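Local atomic coordinates of uncharacterized protein MJ1062 (Methanocaldococcus jannaschii, PDB entry 3EO4), a protein that is of unknown function, this chain being its C-terminal GNAT-type domain, probably an acyltransferase, in a longer protein that may also transfer hexosyl groups. Residues I139-K148 with N156-L164; I75-V83 with I93-L102. All blocks are in the same frame, centred on the assembly; numbering follows the deposited sequence.

Contact 1 (I139-K148 with N156-L164)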
loop_
_atom_site.group_PDB
_atom_site.type_symbol
_atom_site.label_atom_id
_atom_site.label_comp_id
_atom_site.label_asym_id
_atom_site.label_seq_id
_atom_site.Cartn_x
_atom_site.Cartn_y
_atom_site.Cartn_z
ATOM N N ILE A 139 5.231 -7.301 -20.123
ATOM C CA ILE A 139 5.480 -7.977 -21.394
ATOM C C ILE A 139 6.701 -8.913 -21.301
ATOM O O ILE A 139 6.631 -10.058 -21.726
ATOM C CB ILE A 139 5.605 -6.953 -22.561
ATOM C CG1 ILE A 139 4.235 -6.268 -22.783
ATOM C CG2 ILE A 139 6.183 -7.620 -23.852
ATOM C CD1 ILE A 139 4.254 -5.049 -23.715
ATOM N N LYS A 140 7.807 -8.431 -20.731
ATOM C CA LYS A 140 9.008 -9.260 -20.563
ATOM C C LYS A 140 8.784 -10.446 -19.648
ATOM O O LYS A 140 9.274 -11.540 -19.913
ATOM C CB LYS A 140 10.142 -8.427 -19.996
ATOM C CG LYS A 140 10.686 -7.505 -21.022
ATOM C CD LYS A 140 11.763 -6.639 -20.448
ATOM C CE LYS A 140 12.499 -5.920 -21.571
ATOM N NZ LYS A 140 13.852 -5.580 -21.079
ATOM N N LEU A 141 8.053 -10.215 -18.568
ATOM C CA LEU A 141 7.669 -11.273 -17.637
ATOM C C LEU A 141 6.976 -12.440 -18.359
ATOM O O LEU A 141 7.423 -13.585 -18.266
ATOM C CB LEU A 141 6.771 -10.701 -16.507
ATOM C CG LEU A 141 6.352 -11.493 -15.247
ATOM C CD1 LEU A 141 5.581 -10.581 -14.337
ATOM C CD2 LEU A 141 5.518 -12.745 -15.533
ATOM N N PHE A 142 5.893 -12.150 -19.071
ATOM C CA PHE A 142 5.073 -13.212 -19.669
ATOM C C PHE A 142 5.734 -13.876 -20.871
ATOM O O PHE A 142 5.655 -15.108 -21.026
ATOM C CB PHE A 142 3.676 -12.695 -20.027
ATOM C CG PHE A 142 2.781 -12.507 -18.829
ATOM C CD1 PHE A 142 2.135 -13.597 -18.250
ATOM C CD2 PHE A 142 2.597 -11.235 -18.268
ATOM C CE1 PHE A 142 1.295 -13.422 -17.142
ATOM C CE2 PHE A 142 1.785 -11.049 -17.164
ATOM C CZ PHE A 142 1.139 -12.128 -16.595
ATOM N N GLU A 143 6.419 -13.077 -21.690
ATOM C CA GLU A 143 7.232 -13.650 -22.762
ATOM C C GLU A 143 8.385 -14.521 -22.213
ATOM O O GLU A 143 8.776 -15.496 -22.841
ATOM C CB GLU A 143 7.745 -12.575 -23.731
ATOM C CG GLU A 143 6.604 -11.788 -24.453
ATOM C CD GLU A 143 7.092 -10.941 -25.616
ATOM O OE1 GLU A 143 8.259 -10.497 -25.587
ATOM O OE2 GLU A 143 6.305 -10.711 -26.565
ATOM N N SER A 144 8.924 -14.209 -21.044
ATOM C CA SER A 144 9.963 -15.102 -20.493
ATOM C C SER A 144 9.364 -16.479 -20.134
ATOM O O SER A 144 10.068 -17.468 -20.015
ATOM C CB SER A 144 10.673 -14.474 -19.296
ATOM O OG SER A 144 9.917 -14.678 -18.114
ATOM N N LEU A 145 8.053 -16.537 -19.998
ATOM C CA LEU A 145 7.360 -17.795 -19.709
ATOM C C LEU A 145 6.709 -18.399 -20.946
ATOM O O LEU A 145 5.903 -19.332 -20.843
ATOM C CB LEU A 145 6.311 -17.611 -18.607
ATOM C CG LEU A 145 6.831 -17.205 -17.231
ATOM C CD1 LEU A 145 5.671 -16.770 -16.330
ATOM C CD2 LEU A 145 7.687 -18.304 -16.578
ATOM N N GLY A 146 7.064 -17.884 -22.114
ATOM C CA GLY A 146 6.583 -18.474 -23.331
ATOM C C GLY A 146 5.247 -17.960 -23.857
ATOM O O GLY A 146 4.756 -18.496 -24.827
ATOM N N PHE A 147 4.663 -16.950 -23.212
ATOM C CA PHE A 147 3.455 -16.271 -23.733
ATOM C C PHE A 147 3.777 -15.544 -25.033
ATOM O O PHE A 147 4.885 -15.016 -25.211
ATOM C CB PHE A 147 2.886 -15.243 -22.759
ATOM C CG PHE A 147 2.170 -15.841 -21.568
ATOM C CD1 PHE A 147 0.783 -15.683 -21.423
ATOM C CD2 PHE A 147 2.887 -16.521 -20.560
ATOM C CE1 PHE A 147 0.117 -16.201 -20.290
ATOM C CE2 PHE A 147 2.218 -17.065 -19.415
ATOM C CZ PHE A 147 0.842 -16.903 -19.283
ATOM N N LYS A 148 2.778 -15.489 -25.904
ATOM C CA LYS A 148 2.909 -14.970 -27.274
ATOM C C LYS A 148 1.814 -13.964 -27.512
ATOM O O LYS A 148 0.653 -14.264 -27.257
ATOM C CB LYS A 148 2.715 -16.130 -28.236
ATOM C CG LYS A 148 2.816 -15.807 -29.689
ATOM C CD LYS A 148 2.853 -17.101 -30.475
ATOM C CE LYS A 148 1.558 -17.327 -31.193
ATOM N NZ LYS A 148 1.643 -16.555 -32.466
ATOM N N ASN A 156 -4.881 0.087 -26.973
ATOM C CA ASN A 156 -3.533 0.013 -26.354
ATOM C C ASN A 156 -3.269 -1.225 -25.455
ATOM O O ASN A 156 -2.308 -1.253 -24.670
ATOM C CB ASN A 156 -3.219 1.304 -25.562
ATOM C CG ASN A 156 -3.192 2.580 -26.440
ATOM O OD1 ASN A 156 -2.956 3.659 -25.914
ATOM N ND2 ASN A 156 -3.447 2.460 -27.754
ATOM N N GLU A 157 -4.137 -2.225 -25.569
ATOM C CA GLU A 157 -4.104 -3.439 -24.753
ATOM C C GLU A 157 -3.973 -4.684 -25.668
ATOM O O GLU A 157 -4.626 -4.770 -26.720
ATOM C CB GLU A 157 -5.391 -3.515 -23.934
ATOM C CG GLU A 157 -5.450 -4.589 -22.869
ATOM C CD GLU A 157 -6.839 -4.707 -22.251
ATOM O OE1 GLU A 157 -7.809 -4.937 -22.997
ATOM O OE2 GLU A 157 -6.961 -4.587 -21.023
ATOM N N TRP A 158 -3.131 -5.634 -25.251
ATOM C CA TRP A 158 -2.846 -6.837 -26.023
ATOM C C TRP A 158 -3.054 -8.093 -25.203
ATOM O O TRP A 158 -2.733 -8.129 -24.016
ATOM C CB TRP A 158 -1.389 -6.819 -26.491
ATOM C CG TRP A 158 -1.162 -5.743 -27.431
ATOM C CD1 TRP A 158 -0.689 -4.504 -27.151
ATOM C CD2 TRP A 158 -1.478 -5.755 -28.824
ATOM N NE1 TRP A 158 -0.657 -3.745 -28.289
ATOM C CE2 TRP A 158 -1.144 -4.487 -29.334
ATOM C CE3 TRP A 158 -1.996 -6.723 -29.695
ATOM C CZ2 TRP A 158 -1.302 -4.158 -30.672
ATOM C CZ3 TRP A 158 -2.158 -6.395 -31.032
ATOM C CH2 TRP A 158 -1.810 -5.121 -31.504
ATOM N N ILE A 159 -3.568 -9.129 -25.857
ATOM C CA ILE A 159 -3.673 -10.445 -25.242
ATOM C C ILE A 159 -2.465 -11.262 -25.664
ATOM O O ILE A 159 -2.093 -11.259 -26.857
ATOM C CB ILE A 159 -4.931 -11.191 -25.719
ATOM C CG1 ILE A 159 -6.149 -10.245 -25.791
ATOM C CG2 ILE A 159 -5.154 -12.464 -24.895
ATOM C CD1 ILE A 159 -6.430 -9.488 -24.520
ATOM N N TYR A 160 -1.875 -11.925 -24.672
ATOM C CA TYR A 160 -0.737 -12.799 -24.792
ATOM C C TYR A 160 -1.189 -14.153 -24.244
ATOM O O TYR A 160 -1.745 -14.198 -23.145
ATOM C CB TYR A 160 0.405 -12.278 -23.902
ATOM C CG TYR A 160 1.111 -11.057 -24.429
ATOM C CD1 TYR A 160 2.369 -11.168 -24.986
ATOM C CD2 TYR A 160 0.522 -9.784 -24.359
ATOM C CE1 TYR A 160 3.026 -10.061 -25.491
ATOM C CE2 TYR A 160 1.174 -8.661 -24.861
ATOM C CZ TYR A 160 2.419 -8.822 -25.428
ATOM O OH TYR A 160 3.093 -7.745 -25.907
ATOM N N GLU A 161 -0.950 -15.241 -24.985
ATOM C CA GLU A 161 -1.467 -16.561 -24.601
ATOM C C GLU A 161 -0.355 -17.565 -24.496
ATOM O O GLU A 161 0.686 -17.420 -25.143
ATOM C CB GLU A 161 -2.504 -17.091 -25.591
ATOM C CG GLU A 161 -3.618 -16.124 -25.883
ATOM C CD GLU A 161 -4.869 -16.772 -26.486
ATOM O OE1 GLU A 161 -5.936 -16.110 -26.450
ATOM O OE2 GLU A 161 -4.798 -17.929 -26.986
ATOM N N VAL A 162 -0.586 -18.597 -23.699
ATOM C CA VAL A 162 0.378 -19.669 -23.561
ATOM C C VAL A 162 -0.373 -20.998 -23.504
ATOM O O VAL A 162 -1.516 -21.065 -23.006
ATOM C CB VAL A 162 1.248 -19.478 -22.282
ATOM C CG1 VAL A 162 0.539 -20.012 -21.039
ATOM C CG2 VAL A 162 2.636 -20.094 -22.451
ATOM N N ASN A 163 0.264 -22.034 -24.039
ATOM C CA ASN A 163 -0.182 -23.418 -23.860
ATOM C C ASN A 163 0.519 -23.953 -22.642
ATOM O O ASN A 163 1.729 -23.778 -22.494
ATOM C CB ASN A 163 0.145 -24.288 -25.068
ATOM C CG ASN A 163 -0.618 -23.874 -26.298
ATOM O OD1 ASN A 163 -0.039 -23.478 -27.291
ATOM N ND2 ASN A 163 -1.935 -23.939 -26.224
ATOM N N LEU A 164 -0.262 -24.579 -21.773
ATOM C CA LEU A 164 0.200 -25.087 -20.489
ATOM C C LEU A 164 0.893 -26.446 -20.613
ATOM O O LEU A 164 1.937 -26.710 -19.987
ATOM C CB LEU A 164 -1.001 -25.191 -19.547
ATOM C CG LEU A 164 -1.224 -24.049 -18.555
ATOM C CD1 LEU A 164 -0.603 -22.738 -18.997
ATOM C CD2 LEU A 164 -2.712 -23.899 -18.243
ATOM O OXT LEU A 164 0.409 -27.322 -21.341
HETATM O O HOH W 1 5.271 -8.414 -27.425
#
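Val-162 packs squarely on the Phe-147 ring: its CB stands 3.6 Å from the ring centroid and 5° off the normal, a CH-pi contact, while CG1 reaches out over CZ and CE2. Phe-142 CD1 lies over the centre of the opposite face, so the phenyl is sandwiched. At its edge, Phe-147 CD1 comes within 3.4 Å of the Tyr-160 carbonyl O. With CG beside its own backbone N (chi1 -74°), Phe-147 swings into this slot between helix and strand. Cut back to an alanine, this position would probably leave a gap between Val-162 and Phe-142, which now press on the two faces of the ring.

A second apolar contact joins Ile-139 to Tyr-160: Ile-139 CG1 packs 4.1 Å from Tyr-160 CZ, at the hydroxyl end of the ring. The polar end of that tyrosine is tied by water: water 1 sits 2.7 Å from Tyr-160 OH and donates to Glu-143 OE2, also at 2.7 Å. Glu-143 OE2 also meets the Tyr-160 ring edge near CE1, the carboxylate plane turned 66° from the ring plane.

Between the two segments the backbone pairs at Lys-148 and Glu-161, an antiparallel hydrogen-bonded pair in which each N donates to the other's O at 2.9 Å. CA-H...O contacts flank it, from Phe-147 CA to Glu-161 O and from Tyr-160 CA to Lys-148 O.

A Schellman motif ends the helix just before the chain turns into the strand. Phe-147 N bonds Phe-142 O, Gly-146 N bonds Glu-143 O, and Gly-146 has a positive phi at which a CB would jam against the preceding carbonyl.

Helix 136-144 thus lies against the three-stranded sheet in which strand 157-163 runs between 148-150 and 126-132; Phe-142 also touches Ala-129 and Ile-131 of the latter, and Val-112 of helix 107-121.

Contact 2 (I75-V83 with I93-L102)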
loop_
_atom_site.group_PDB
_atom_site.type_symbol
_atom_site.label_atom_id
_atom_site.label_comp_id
_atom_site.label_asym_id
_atom_site.label_seq_id
_atom_site.Cartn_x
_atom_site.Cartn_y
_atom_site.Cartn_z
ATOM N N ILE A 75 9.331 -13.879 6.376
ATOM C CA ILE A 75 8.447 -13.650 5.238
ATOM C C ILE A 75 7.719 -12.290 5.300
ATOM O O ILE A 75 7.376 -11.829 6.382
ATOM C CB ILE A 75 7.450 -14.842 4.999
ATOM C CG1 ILE A 75 6.047 -14.523 5.505
ATOM C CG2 ILE A 75 7.922 -16.165 5.624
ATOM C CD1 ILE A 75 5.214 -14.028 4.411
ATOM N N ARG A 76 7.471 -11.680 4.137
ATOM C CA ARG A 76 6.719 -10.431 4.031
ATOM C C ARG A 76 5.849 -10.421 2.770
ATOM O O ARG A 76 6.128 -11.159 1.828
ATOM C CB ARG A 76 7.674 -9.226 4.051
ATOM C CG ARG A 76 8.249 -8.804 2.675
ATOM C CD ARG A 76 9.190 -7.612 2.864
ATOM N NE ARG A 76 9.854 -7.158 1.642
ATOM C CZ ARG A 76 11.112 -7.483 1.337
ATOM N NH1 ARG A 76 11.809 -8.271 2.145
ATOM N NH2 ARG A 76 11.686 -7.010 0.238
ATOM N N LYS A 77 4.803 -9.585 2.760
ATOM C CA LYS A 77 3.875 -9.438 1.609
ATOM C C LYS A 77 4.367 -8.433 0.582
ATOM O O LYS A 77 4.592 -7.263 0.911
ATOM C CB LYS A 77 2.509 -8.967 2.099
ATOM C CG LYS A 77 1.612 -10.062 2.655
ATOM C CD LYS A 77 1.505 -10.097 4.151
ATOM C CE LYS A 77 1.045 -8.768 4.769
ATOM N NZ LYS A 77 -0.277 -8.410 4.249
ATOM N N VAL A 78 4.496 -8.853 -0.677
ATOM C CA VAL A 78 5.175 -8.008 -1.652
ATOM C C VAL A 78 4.369 -7.763 -2.902
ATOM O O VAL A 78 4.747 -6.905 -3.692
ATOM C CB VAL A 78 6.584 -8.555 -2.079
ATOM C CG1 VAL A 78 7.557 -8.655 -0.888
ATOM C CG2 VAL A 78 6.453 -9.900 -2.790
ATOM N N GLY A 79 3.303 -8.542 -3.118
ATOM C CA GLY A 79 2.465 -8.345 -4.299
ATOM C C GLY A 79 1.246 -9.234 -4.294
ATOM O O GLY A 79 0.923 -9.875 -3.277
ATOM N N SER A 80 0.567 -9.288 -5.440
ATOM C CA SER A 80 -0.564 -10.162 -5.597
ATOM C C SER A 80 -0.583 -10.780 -6.984
ATOM O O SER A 80 -0.234 -10.117 -7.973
ATOM C CB SER A 80 -1.848 -9.400 -5.366
ATOM O OG SER A 80 -2.950 -10.306 -5.442
ATOM N N VAL A 81 -1.014 -12.041 -7.052
ATOM C CA VAL A 81 -1.173 -12.751 -8.330
ATOM C C VAL A 81 -2.549 -13.402 -8.315
ATOM O O VAL A 81 -3.040 -13.792 -7.245
ATOM C CB VAL A 81 -0.009 -13.766 -8.586
ATOM C CG1 VAL A 81 -0.050 -14.934 -7.607
ATOM C CG2 VAL A 81 0.031 -14.234 -10.066
ATOM N N ASN A 82 -3.189 -13.469 -9.483
ATOM C CA ASN A 82 -4.592 -13.880 -9.591
ATOM C C ASN A 82 -4.884 -14.549 -10.940
ATOM O O ASN A 82 -4.145 -14.319 -11.908
ATOM C CB ASN A 82 -5.546 -12.682 -9.376
ATOM C CG ASN A 82 -5.428 -11.622 -10.472
ATOM O OD1 ASN A 82 -5.567 -11.918 -11.661
ATOM N ND2 ASN A 82 -5.213 -10.381 -10.075
ATOM N N VAL A 83 -5.928 -15.401 -10.969
ATOM C CA VAL A 83 -6.486 -15.992 -12.202
ATOM C C VAL A 83 -7.974 -15.787 -12.174
ATOM O O VAL A 83 -8.608 -15.985 -11.149
ATOM C CB VAL A 83 -6.235 -17.518 -12.349
ATOM C CG1 VAL A 83 -4.768 -17.799 -12.310
ATOM C CG2 VAL A 83 -6.858 -18.279 -11.210
ATOM N N ILE A 93 -4.616 -14.373 -16.323
ATOM C CA ILE A 93 -3.688 -14.213 -15.184
ATOM C C ILE A 93 -3.372 -12.738 -14.999
ATOM O O ILE A 93 -3.010 -12.057 -15.963
ATOM C CB ILE A 93 -2.317 -14.932 -15.428
ATOM C CG1 ILE A 93 -2.493 -16.337 -15.990
ATOM C CG2 ILE A 93 -1.389 -14.884 -14.175
ATOM C CD1 ILE A 93 -3.166 -17.219 -15.088
ATOM N N GLY A 94 -3.467 -12.268 -13.754
ATOM C CA GLY A 94 -3.044 -10.912 -13.381
ATOM C C GLY A 94 -1.934 -10.946 -12.336
ATOM O O GLY A 94 -1.884 -11.859 -11.489
ATOM N N ILE A 95 -1.030 -9.972 -12.391
ATOM C CA ILE A 95 0.083 -9.942 -11.438
ATOM C C ILE A 95 0.414 -8.488 -11.100
ATOM O O ILE A 95 0.329 -7.612 -11.959
ATOM C CB ILE A 95 1.359 -10.721 -11.996
ATOM C CG1 ILE A 95 2.592 -10.585 -11.097
ATOM C CG2 ILE A 95 1.761 -10.214 -13.397
ATOM C CD1 ILE A 95 2.806 -11.775 -10.179
ATOM N N LEU A 96 0.835 -8.250 -9.863
ATOM C CA LEU A 96 1.205 -6.932 -9.400
ATOM C C LEU A 96 2.238 -7.144 -8.305
ATOM O O LEU A 96 1.979 -7.888 -7.385
ATOM C CB LEU A 96 -0.047 -6.285 -8.824
ATOM C CG LEU A 96 -0.136 -4.988 -8.041
ATOM C CD1 LEU A 96 -1.636 -4.782 -7.719
ATOM C CD2 LEU A 96 0.636 -4.994 -6.746
ATOM N N ILE A 97 3.423 -6.557 -8.447
ATOM C CA ILE A 97 4.394 -6.515 -7.369
ATOM C C ILE A 97 4.293 -5.101 -6.790
ATOM O O ILE A 97 4.547 -4.121 -7.495
ATOM C CB ILE A 97 5.847 -6.855 -7.857
ATOM C CG1 ILE A 97 5.901 -8.257 -8.498
ATOM C CG2 ILE A 97 6.900 -6.665 -6.728
ATOM C CD1 ILE A 97 5.642 -9.418 -7.496
ATOM N N GLY A 98 3.893 -5.023 -5.509
ATOM C CA GLY A 98 3.739 -3.767 -4.796
ATOM C C GLY A 98 5.010 -3.028 -4.386
ATOM O O GLY A 98 5.017 -1.810 -4.425
ATOM N N GLU A 99 6.080 -3.726 -3.997
ATOM C CA GLU A 99 7.337 -3.038 -3.659
ATOM C C GLU A 99 8.067 -2.755 -4.930
ATOM O O GLU A 99 8.300 -3.685 -5.696
ATOM C CB GLU A 99 8.287 -3.889 -2.801
ATOM C CG GLU A 99 7.685 -4.451 -1.581
ATOM C CD GLU A 99 8.705 -4.980 -0.570
ATOM O OE1 GLU A 99 8.234 -5.549 0.427
ATOM O OE2 GLU A 99 9.943 -4.837 -0.744
ATOM N N PHE A 100 8.511 -1.507 -5.108
ATOM C CA PHE A 100 9.050 -1.018 -6.390
ATOM C C PHE A 100 10.477 -1.400 -6.722
ATOM O O PHE A 100 10.825 -1.518 -7.899
ATOM C CB PHE A 100 8.938 0.501 -6.472
ATOM C CG PHE A 100 7.540 0.982 -6.436
ATOM C CD1 PHE A 100 6.898 1.343 -7.614
ATOM C CD2 PHE A 100 6.841 1.042 -5.223
ATOM C CE1 PHE A 100 5.579 1.790 -7.588
ATOM C CE2 PHE A 100 5.538 1.492 -5.182
ATOM C CZ PHE A 100 4.890 1.859 -6.368
ATOM N N PHE A 101 11.309 -1.547 -5.706
ATOM C CA PHE A 101 12.724 -1.847 -5.933
ATOM C C PHE A 101 12.987 -3.358 -5.912
ATOM O O PHE A 101 14.117 -3.796 -5.721
ATOM C CB PHE A 101 13.602 -1.077 -4.944
ATOM C CG PHE A 101 13.653 0.403 -5.218
ATOM C CD1 PHE A 101 14.534 0.921 -6.184
ATOM C CD2 PHE A 101 12.825 1.288 -4.529
ATOM C CE1 PHE A 101 14.597 2.309 -6.449
ATOM C CE2 PHE A 101 12.878 2.676 -4.790
ATOM C CZ PHE A 101 13.769 3.185 -5.748
ATOM N N LEU A 102 11.916 -4.120 -6.102
ATOM C CA LEU A 102 11.942 -5.565 -6.307
ATOM C C LEU A 102 11.733 -5.901 -7.779
ATOM O O LEU A 102 12.191 -6.944 -8.250
ATOM C CB LEU A 102 10.804 -6.244 -5.533
ATOM C CG LEU A 102 10.934 -6.350 -4.016
ATOM C CD1 LEU A 102 9.801 -7.230 -3.443
ATOM C CD2 LEU A 102 12.272 -6.891 -3.632
#
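Ile-93 and Val-83 run alongside each other, Ile-93 CD1 only 3.3 Å from Val-83 CG1, a close approach for two methyls. Gly-94 follows, paired with Asn-82 by two backbone bonds, Gly-94 N to Asn-82 O at 2.8 Å and Asn-82 N to Gly-94 O. Asn-82 OD1 leans over this glycine, where a CB would clash; Asn-82 ND2 bonds a bound MES molecule, probably from the crystallisation liquor. Ile-95, its CG1 anti to the backbone N (chi1 174°), brings CD1 to 3.7 Å from Val-81 CG2. Leu-96 repeats the hydrogen-bonded pairing with Ser-80, Ser-80 N and Leu-96 N each donating to the other residue's O; Ser-80 OG turns instead to Trp-65 O of the adjoining strand. At Ile-97 the partner is Gly-79, and the CA atoms approach to 4.1 Å; a CB on that glycine would collide with Leu-96 O. Gly-98 N then donates to Val-78 O at 2.8 Å as the strand ends.

Glu-99 closes a side-on salt bridge: Arg-76 NE meets OE1 at 2.6 Å and NH2 meets OE2 at 3.0 Å, each oxygen approached on its syn side but somewhat out of the carboxylate plane, the guanidinium and carboxylate planes 21° apart. Trp-49 of the second subunit adds a cation-pi contact to Arg-76. Leu-102 CD1 finally rests on Val-78 CG1.

With strand axes 4.6 Å apart and at 173°, this is the antiparallel hairpin of strands 74-84 and 92-97 at one side of the GNAT sheet; in relatives the loop following the second strand leads into the helix that helps bind acetyl-CoA.

Overall arrangement
Contact 2 comes first along the chain and closes before contact 1 opens; their centres are about 18 Å apart. They belong to different sheets of one GNAT domain: contact 2 joins the last two strands of the five-stranded antiparallel sheet, contact 1 the helix 136-144 to the three-stranded C-terminal sheet. Yet they meet directly, since Phe-142 CZ lies 3.8 Å from Ile-95 CG2 and Leu-141 CD1 packs on the same methyl. Helix 107-121 serves both, with Ile-95 against Ser-111 and Leu-145 against Val-112. Helix 136-144 thus links the five-stranded sheet to the C-terminal part of the domain, consistent with a single compact acyltransferase-type domain, and contact 2 alone also reaches the second subunit.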